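Local coordinates for Xaa-Pro Dipeptidase (Alteromonas macleodii, PDB 2QS8), which probably acts as a metal-dependent carboxypeptidase or dipeptidase of the amidohydrolase superfamily, cleaving C-terminal residues from short peptides, at residues I30-N35 / K379-I384; M68-G73 / V110-D115; I137-K142 / G189-K194. All blocks are in the same frame, centred on the assembly; numbering follows the deposited sequence.

Contact 1 of 3, residues I30-N35 / K379-I384; sequences IVIDGN and KLADLI
With CG1 beside the backbone N and anti to the carbonyl carbon in both Ile-30 (chi1 -54°) and Ile-32 (chi1 -64°), and each chain extended beyond it, the CD1 tips of the two isoleucines reach out to the two methyl branches of Leu-383. The division is clean: CD1 of Ile-30 meets CD2 of Leu-383 tip to tip at 3.8 Å, while CD1 of Ile-32 faces CD1 of the same leucine at 4.2 Å. The other branch of Ile-32, CG2, lies anti to its own N and rests 4.0 Å from CB of Ala-381. Beyond this apolar row the backbone takes over. Ala-381 N donates a nearly straight hydrogen bond to Asn-35 O (2.8 Å, 168° at the hydrogen), arriving above the carbonyl plane, and CA of Leu-380 adds a C-H...O contact to that oxygen at 3.4 Å. Ala-381 is the centre of an inverse gamma turn. ND2 of Asn-35 runs alongside Leu-380, 3.6 Å from its CD2, and makes a weak hydrogen bond to Asp-406. The contact belongs to the small beta domain that chain-distant segments build beside the TIM barrel: Ile-32 also packs on Thr-9 and Ile-11 of strand 9-16, Leu-383 on Val-61 of strand 60-67, and Leu-380 on Ile-36 of strand 36-42.

Contact 2 of 3, residues M68-G73 / V110-D115; sequences MHVHFG and VRQVGD. With MG (magnesium ion), chain C.
The His-X-His metal motif of the amidohydrolase superfamily, at the end of the first barrel strand, is held here by the next parallel strand. NE2 of His-69 and NE2 of His-71 bind the magnesium ion at 2.4 Å and 2.2 Å, and Asp-328 completes the protein ligands. On the far side of the His-71 ring, ND1 donates in the ring plane to a lone pair of Gly-114 O (2.8 Å), a bond that fixes the ring's rotation and leaves NE2 for the metal. The His-69 ring is held differently: CG2 of Val-113 sits 3.3 Å from its centroid, almost straight over one face in a CH-pi contact, while ND1 bonds to Glu-254. Arg-111 grips Met-68 O side-on through NE (2.7 Å) and NH2 (3.0 Å), and CE of this selenomethionine lies over one guanidinium face. NH2 also forms a salt bridge with Glu-254; an alanine in place of Arg-111 would remove that bridge and both bonds to Met-68 O, and would probably loosen the carboxylate that holds His-69. Gln-112, bridged in parallel to Val-70, reads both polar backbone atoms of Phe-72: OE1 takes the N-H at 2.6 Å and NE2 donates to the carbonyl at 3.0 Å. Beyond it, the Phe-72 ring packs against helix 88-104, Met-68 touches helix 360-365, and strand 107-112 runs between strands 60-67 and 136-139.

Contact 3 of 3, residues I137-K142 / G189-K194; sequences IFAAGK and GADGIK
Asp-191 crosses Phe-138 at about a right angle, its carboxylate lying obliquely beside the ring with the two planes 63° apart. This is the join between neighbouring parallel strands of the TIM barrel, 136-139 and 192-196, with helix 175-188 in the connection between them. A Schellman motif with Gly-189 as its C-prime residue ends that helix and turns the chain into the second strand. CG of Asp-191 stands beside its own N, anti to the carbonyl carbon (chi1 -59°), and from there OD1 accepts the N-H of Ala-139 at 2.9 Å through its anti lone pair. The same oxygen forms a salt bridge with Arg-124 of helix 119-128, so this one atom takes two bonds. Ala-139 returns the grip with its carbonyl: Asp-191 N approaches nearly along the C=O axis at 2.7 Å, and Gly-192 N reaches the same Ala-139 O at 3.0 Å from above the carbonyl plane. Further along, CB of Ala-140 packs against CB of Lys-194 at 3.8 Å. The rest of the lysine bends away at chi2 and chi4, carrying NZ to Val-113 O. Past Ala-140 the two segments diverge, and one water spans them, hydrogen-bonded to Ala-140 O at 2.7 Å, to Lys-142 O at 3.0 Å and to the N-H of Lys-194 at 2.8 Å.

Contacts 2 and 3 are successive steps round the barrel, their centres 9 Å apart. Gln-112 N lies 2.9 Å from Phe-138 O, a probable hydrogen bond between neighbouring strands, and the Lys-194 amine, 2.8 Å from NZ to Val-113 O, joins the two contacts near the metal. The Lys-194 side chain comes within about 4 Å of the magnesium ion, and that of His-71 within about 6 Å of the bound methionine. Contact 1 stands apart, with centres 25 Å from contact 2 and 26 Å from contact 3, yet it reaches the same mixed sheet. Along the chain it closes a long loop within which the other two contacts follow in series.

Contact 1 of 3, residues I30-N35 / K379-I384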
loop_
_atom_site.group_PDB
_atom_site.type_symbol
_atom_site.label_atom_id
_atom_site.label_comp_id
_atom_site.label_asym_id
_atom_site.label_seq_id
_atom_site.Cartn_x
_atom_site.Cartn_y
_atom_site.Cartn_z
ATOM N N ILE A 30 24.995 -53.332 5.439
ATOM C CA ILE A 30 24.456 -52.114 6.026
ATOM C C ILE A 30 23.614 -52.530 7.225
ATOM O O ILE A 30 22.776 -53.421 7.117
ATOM C CB ILE A 30 23.571 -51.362 5.012
ATOM C CG1 ILE A 30 24.362 -51.125 3.724
ATOM C CG2 ILE A 30 23.103 -50.041 5.610
ATOM C CD1 ILE A 30 23.529 -50.605 2.572
ATOM N N VAL A 31 23.844 -51.893 8.369
ATOM C CA VAL A 31 23.089 -52.240 9.565
ATOM C C VAL A 31 22.163 -51.104 9.952
ATOM O O VAL A 31 22.598 -49.964 10.110
ATOM C CB VAL A 31 24.027 -52.561 10.750
ATOM C CG1 VAL A 31 23.237 -53.178 11.883
ATOM C CG2 VAL A 31 25.110 -53.504 10.309
ATOM N N ILE A 32 20.882 -51.423 10.100
ATOM C CA ILE A 32 19.879 -50.432 10.460
ATOM C C ILE A 32 19.389 -50.625 11.889
ATOM O O ILE A 32 19.003 -51.725 12.283
ATOM C CB ILE A 32 18.679 -50.499 9.498
ATOM C CG1 ILE A 32 19.135 -50.126 8.089
ATOM C CG2 ILE A 32 17.574 -49.573 9.968
ATOM C CD1 ILE A 32 18.110 -50.415 7.019
ATOM N N ASP A 33 19.420 -49.541 12.656
ATOM C CA ASP A 33 18.979 -49.544 14.044
ATOM C C ASP A 33 17.959 -48.411 14.184
ATOM O O ASP A 33 18.317 -47.228 14.184
ATOM C CB ASP A 33 20.181 -49.323 14.967
ATOM C CG ASP A 33 19.810 -49.362 16.437
ATOM O OD1 ASP A 33 18.914 -50.145 16.814
ATOM O OD2 ASP A 33 20.426 -48.612 17.221
ATOM N N GLY A 34 16.687 -48.779 14.292
ATOM C CA GLY A 34 15.650 -47.769 14.375
ATOM C C GLY A 34 15.541 -47.111 13.007
ATOM O O GLY A 34 15.402 -47.797 11.992
ATOM N N ASN A 35 15.616 -45.785 12.967
ATOM C CA ASN A 35 15.528 -45.063 11.702
ATOM C C ASN A 35 16.918 -44.598 11.263
ATOM O O ASN A 35 17.056 -43.776 10.356
ATOM C CB ASN A 35 14.589 -43.864 11.852
ATOM C CG ASN A 35 15.118 -42.824 12.823
ATOM O OD1 ASN A 35 16.031 -43.085 13.609
ATOM N ND2 ASN A 35 14.538 -41.635 12.777
ATOM N N LYS A 379 23.495 -41.355 9.422
ATOM C CA LYS A 379 22.389 -40.765 8.666
ATOM C C LYS A 379 21.103 -41.568 8.758
ATOM O O LYS A 379 21.114 -42.715 9.200
ATOM C CB LYS A 379 22.778 -40.589 7.197
ATOM C CG LYS A 379 23.757 -39.449 6.974
ATOM C CD LYS A 379 23.808 -39.036 5.516
ATOM C CE LYS A 379 24.706 -37.823 5.320
ATOM N NZ LYS A 379 24.740 -37.378 3.897
ATOM N N LEU A 380 19.996 -40.958 8.350
ATOM C CA LEU A 380 18.698 -41.623 8.383
ATOM C C LEU A 380 18.649 -42.760 7.367
ATOM O O LEU A 380 19.215 -42.665 6.269
ATOM C CB LEU A 380 17.575 -40.613 8.110
ATOM C CG LEU A 380 17.366 -39.519 9.174
ATOM C CD1 LEU A 380 16.313 -38.509 8.705
ATOM C CD2 LEU A 380 16.927 -40.156 10.484
ATOM N N ALA A 381 17.966 -43.837 7.742
ATOM C CA ALA A 381 17.842 -45.023 6.905
ATOM C C ALA A 381 16.821 -44.929 5.769
ATOM O O ALA A 381 15.718 -45.475 5.855
ATOM C CB ALA A 381 17.539 -46.244 7.779
ATOM N N ASP A 382 17.205 -44.223 4.710
ATOM C CA ASP A 382 16.384 -44.071 3.519
ATOM C C ASP A 382 17.178 -44.758 2.408
ATOM O O ASP A 382 18.180 -44.220 1.929
ATOM C CB ASP A 382 16.185 -42.586 3.186
ATOM C CG ASP A 382 15.029 -41.958 3.953
ATOM O OD1 ASP A 382 14.611 -42.522 4.989
ATOM O OD2 ASP A 382 14.543 -40.888 3.519
ATOM N N LEU A 383 16.740 -45.950 2.014
ATOM C CA LEU A 383 17.443 -46.706 0.983
ATOM C C LEU A 383 16.536 -47.363 -0.048
ATOM O O LEU A 383 15.390 -47.714 0.234
ATOM C CB LEU A 383 18.308 -47.806 1.616
ATOM C CG LEU A 383 19.221 -47.490 2.803
ATOM C CD1 LEU A 383 18.397 -47.482 4.082
ATOM C CD2 LEU A 383 20.331 -48.543 2.892
ATOM N N ILE A 384 17.070 -47.539 -1.246
ATOM C CA ILE A 384 16.334 -48.189 -2.311
ATOM C C ILE A 384 17.255 -49.224 -2.947
ATOM O O ILE A 384 18.471 -49.204 -2.732
ATOM C CB ILE A 384 15.886 -47.189 -3.405
ATOM C CG1 ILE A 384 17.112 -46.600 -4.104
ATOM C CG2 ILE A 384 15.041 -46.084 -2.786
ATOM C CD1 ILE A 384 16.787 -45.847 -5.387
#

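Contact 2 of 3, residues M68-G73 / V110-D115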
loop_
_atom_site.group_PDB
_atom_site.type_symbol
_atom_site.label_atom_id
_atom_site.label_comp_id
_atom_site.label_asym_id
_atom_site.label_seq_id
_atom_site.Cartn_x
_atom_site.Cartn_y
_atom_site.Cartn_z
HETATM N N MSE A 68 13.525 -32.432 -6.658
HETATM C CA MSE A 68 13.375 -31.049 -6.199
HETATM C C MSE A 68 12.210 -30.269 -6.823
HETATM O O MSE A 68 12.045 -29.085 -6.523
HETATM C CB MSE A 68 14.655 -30.269 -6.489
HETATM C CG MSE A 68 15.922 -30.828 -5.876
HETATM SE SE MSE A 68 15.700 -30.779 -3.943
HETATM C CE MSE A 68 15.751 -28.885 -3.518
ATOM N N HIS A 69 11.420 -30.900 -7.690
ATOM C CA HIS A 69 10.343 -30.165 -8.347
ATOM C C HIS A 69 9.165 -31.036 -8.763
ATOM O O HIS A 69 9.126 -31.561 -9.878
ATOM C CB HIS A 69 10.918 -29.438 -9.567
ATOM C CG HIS A 69 10.049 -28.340 -10.103
ATOM N ND1 HIS A 69 10.498 -27.044 -10.245
ATOM C CD2 HIS A 69 8.782 -28.354 -10.580
ATOM C CE1 HIS A 69 9.545 -26.309 -10.791
ATOM N NE2 HIS A 69 8.495 -27.081 -11.006
ATOM N N VAL A 70 8.201 -31.185 -7.863
ATOM C CA VAL A 70 7.025 -31.996 -8.155
ATOM C C VAL A 70 5.749 -31.248 -7.777
ATOM O O VAL A 70 5.784 -30.326 -6.960
ATOM C CB VAL A 70 7.050 -33.355 -7.393
ATOM C CG1 VAL A 70 8.287 -34.163 -7.802
ATOM C CG2 VAL A 70 7.026 -33.118 -5.895
ATOM N N HIS A 71 4.634 -31.645 -8.386
ATOM C CA HIS A 71 3.343 -31.020 -8.115
ATOM C C HIS A 71 2.268 -32.076 -7.848
ATOM O O HIS A 71 1.339 -32.241 -8.644
ATOM C CB HIS A 71 2.900 -30.152 -9.303
ATOM C CG HIS A 71 3.820 -29.016 -9.609
ATOM N ND1 HIS A 71 3.973 -27.933 -8.768
ATOM C CD2 HIS A 71 4.631 -28.786 -10.671
ATOM C CE1 HIS A 71 4.832 -27.084 -9.302
ATOM N NE2 HIS A 71 5.247 -27.577 -10.455
ATOM N N PHE A 72 2.390 -32.795 -6.740
ATOM C CA PHE A 72 1.392 -33.805 -6.417
ATOM C C PHE A 72 0.038 -33.104 -6.395
ATOM O O PHE A 72 -0.079 -31.991 -5.876
ATOM C CB PHE A 72 1.642 -34.425 -5.038
ATOM C CG PHE A 72 2.955 -35.166 -4.907
ATOM C CD1 PHE A 72 3.530 -35.818 -5.995
ATOM C CD2 PHE A 72 3.576 -35.265 -3.670
ATOM C CE1 PHE A 72 4.705 -36.563 -5.844
ATOM C CE2 PHE A 72 4.748 -36.007 -3.505
ATOM C CZ PHE A 72 5.312 -36.656 -4.594
ATOM N N GLY A 73 -0.979 -33.747 -6.961
ATOM C CA GLY A 73 -2.304 -33.157 -6.978
ATOM C C GLY A 73 -2.755 -32.744 -8.363
ATOM O O GLY A 73 -3.910 -32.380 -8.565
ATOM N N VAL A 110 10.916 -35.465 -1.566
ATOM C CA VAL A 110 10.600 -34.587 -2.687
ATOM C C VAL A 110 10.356 -33.170 -2.193
ATOM O O VAL A 110 10.034 -32.951 -1.028
ATOM C CB VAL A 110 9.327 -35.043 -3.472
ATOM C CG1 VAL A 110 9.535 -36.428 -4.063
ATOM C CG2 VAL A 110 8.107 -35.043 -2.558
ATOM N N ARG A 111 10.536 -32.212 -3.093
ATOM C CA ARG A 111 10.284 -30.819 -2.792
ATOM C C ARG A 111 9.109 -30.394 -3.695
ATOM O O ARG A 111 9.278 -30.284 -4.914
ATOM C CB ARG A 111 11.524 -29.961 -3.105
ATOM C CG ARG A 111 11.418 -28.509 -2.637
ATOM C CD ARG A 111 12.645 -27.654 -3.011
ATOM N NE ARG A 111 12.806 -27.527 -4.455
ATOM C CZ ARG A 111 13.583 -26.635 -5.052
ATOM N NH1 ARG A 111 14.291 -25.778 -4.329
ATOM N NH2 ARG A 111 13.627 -26.574 -6.374
ATOM N N GLN A 112 7.920 -30.208 -3.119
ATOM C CA GLN A 112 6.773 -29.759 -3.908
ATOM C C GLN A 112 6.869 -28.239 -4.002
ATOM O O GLN A 112 6.798 -27.534 -2.993
ATOM C CB GLN A 112 5.444 -30.123 -3.245
ATOM C CG GLN A 112 4.249 -29.592 -4.034
ATOM C CD GLN A 112 3.276 -30.682 -4.440
ATOM O OE1 GLN A 112 3.668 -31.830 -4.658
ATOM N NE2 GLN A 112 2.007 -30.325 -4.561
ATOM N N VAL A 113 7.022 -27.734 -5.212
ATOM C CA VAL A 113 7.141 -26.308 -5.393
ATOM C C VAL A 113 5.935 -25.687 -6.081
ATOM O O VAL A 113 6.081 -25.033 -7.114
ATOM C CB VAL A 113 8.424 -25.959 -6.177
ATOM C CG1 VAL A 113 9.650 -26.195 -5.288
ATOM C CG2 VAL A 113 8.514 -26.822 -7.422
ATOM N N GLY A 114 4.753 -25.893 -5.495
ATOM C CA GLY A 114 3.541 -25.310 -6.044
ATOM C C GLY A 114 2.271 -26.146 -6.145
ATOM O O GLY A 114 2.276 -27.227 -6.714
ATOM N N ASP A 115 1.185 -25.629 -5.572
ATOM C CA ASP A 115 -0.139 -26.251 -5.647
ATOM C C ASP A 115 -1.121 -25.155 -5.257
ATOM O O ASP A 115 -0.686 -24.050 -4.929
ATOM C CB ASP A 115 -0.274 -27.492 -4.734
ATOM C CG ASP A 115 -0.052 -27.193 -3.260
ATOM O OD1 ASP A 115 0.940 -27.709 -2.699
ATOM O OD2 ASP A 115 -0.869 -26.466 -2.657
HETATM MG MG MG C . 6.368 -26.458 -11.941
#

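Contact 3 of 3, residues I137-K142 / G189-K194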
loop_
_atom_site.group_PDB
_atom_site.type_symbol
_atom_site.label_atom_id
_atom_site.label_comp_id
_atom_site.label_asym_id
_atom_site.label_seq_id
_atom_site.Cartn_x
_atom_site.Cartn_y
_atom_site.Cartn_z
ATOM N N ILE A 137 8.050 -34.889 2.499
ATOM C CA ILE A 137 7.686 -33.745 1.681
ATOM C C ILE A 137 8.082 -32.397 2.258
ATOM O O ILE A 137 7.854 -32.117 3.428
ATOM C CB ILE A 137 6.163 -33.708 1.420
ATOM C CG1 ILE A 137 5.714 -34.989 0.704
ATOM C CG2 ILE A 137 5.808 -32.468 0.590
ATOM C CD1 ILE A 137 4.208 -35.043 0.429
ATOM N N PHE A 138 8.683 -31.568 1.416
ATOM C CA PHE A 138 9.067 -30.220 1.784
ATOM C C PHE A 138 8.303 -29.357 0.784
ATOM O O PHE A 138 8.567 -29.373 -0.427
ATOM C CB PHE A 138 10.575 -30.054 1.684
ATOM C CG PHE A 138 11.323 -30.864 2.704
ATOM C CD1 PHE A 138 11.787 -32.133 2.403
ATOM C CD2 PHE A 138 11.537 -30.364 3.989
ATOM C CE1 PHE A 138 12.452 -32.895 3.358
ATOM C CE2 PHE A 138 12.210 -31.127 4.955
ATOM C CZ PHE A 138 12.665 -32.390 4.632
ATOM N N ALA A 139 7.332 -28.618 1.309
ATOM C CA ALA A 139 6.447 -27.820 0.479
ATOM C C ALA A 139 6.631 -26.319 0.506
ATOM O O ALA A 139 7.085 -25.741 1.494
ATOM C CB ALA A 139 5.017 -28.167 0.823
ATOM N N ALA A 140 6.253 -25.692 -0.599
ATOM C CA ALA A 140 6.346 -24.252 -0.741
ATOM C C ALA A 140 4.944 -23.626 -0.698
ATOM O O ALA A 140 4.801 -22.402 -0.669
ATOM C CB ALA A 140 7.027 -23.912 -2.051
ATOM N N GLY A 141 3.919 -24.477 -0.675
ATOM C CA GLY A 141 2.561 -23.976 -0.675
ATOM C C GLY A 141 2.253 -23.253 -1.984
ATOM O O GLY A 141 2.693 -23.674 -3.059
ATOM N N LYS A 142 1.504 -22.158 -1.904
ATOM C CA LYS A 142 1.143 -21.407 -3.100
ATOM C C LYS A 142 2.328 -20.654 -3.684
ATOM O O LYS A 142 3.002 -19.905 -2.980
ATOM C CB LYS A 142 0.022 -20.406 -2.794
ATOM C CG LYS A 142 -0.353 -19.511 -3.983
ATOM C CD LYS A 142 -1.173 -20.248 -5.043
ATOM C CE LYS A 142 -1.335 -19.402 -6.300
ATOM N NZ LYS A 142 -0.083 -19.350 -7.103
ATOM N N GLY A 189 1.962 -22.931 6.715
ATOM C CA GLY A 189 2.749 -24.084 7.119
ATOM C C GLY A 189 3.811 -24.528 6.119
ATOM O O GLY A 189 4.329 -25.630 6.235
ATOM N N ALA A 190 4.149 -23.684 5.146
ATOM C CA ALA A 190 5.159 -24.043 4.139
ATOM C C ALA A 190 6.599 -24.116 4.676
ATOM O O ALA A 190 6.953 -23.411 5.621
ATOM C CB ALA A 190 5.103 -23.057 2.983
ATOM N N ASP A 191 7.417 -24.971 4.069
ATOM C CA ASP A 191 8.825 -25.126 4.458
ATOM C C ASP A 191 9.663 -24.124 3.680
ATOM O O ASP A 191 10.712 -23.679 4.146
ATOM C CB ASP A 191 9.354 -26.531 4.132
ATOM C CG ASP A 191 8.578 -27.630 4.817
ATOM O OD1 ASP A 191 7.801 -28.334 4.129
ATOM O OD2 ASP A 191 8.753 -27.784 6.042
ATOM N N GLY A 192 9.194 -23.779 2.483
ATOM C CA GLY A 192 9.916 -22.841 1.647
ATOM C C GLY A 192 9.035 -21.972 0.773
ATOM O O GLY A 192 7.804 -21.988 0.869
ATOM N N ILE A 193 9.689 -21.215 -0.101
ATOM C CA ILE A 193 9.007 -20.296 -0.996
ATOM C C ILE A 193 9.307 -20.594 -2.445
ATOM O O ILE A 193 10.419 -20.991 -2.800
ATOM C CB ILE A 193 9.437 -18.836 -0.712
ATOM C CG1 ILE A 193 9.000 -18.419 0.692
ATOM C CG2 ILE A 193 8.849 -17.895 -1.767
ATOM C CD1 ILE A 193 7.480 -18.367 0.896
ATOM N N LYS A 194 8.303 -20.386 -3.287
ATOM C CA LYS A 194 8.439 -20.579 -4.721
ATOM C C LYS A 194 7.817 -19.369 -5.425
ATOM O O LYS A 194 6.708 -18.952 -5.086
ATOM C CB LYS A 194 7.728 -21.865 -5.141
ATOM C CG LYS A 194 7.480 -21.990 -6.632
ATOM C CD LYS A 194 8.767 -22.129 -7.417
ATOM C CE LYS A 194 8.467 -22.417 -8.884
ATOM N NZ LYS A 194 7.484 -23.521 -9.060
HETATM O O HOH W 1 5.811 -20.380 -2.112
#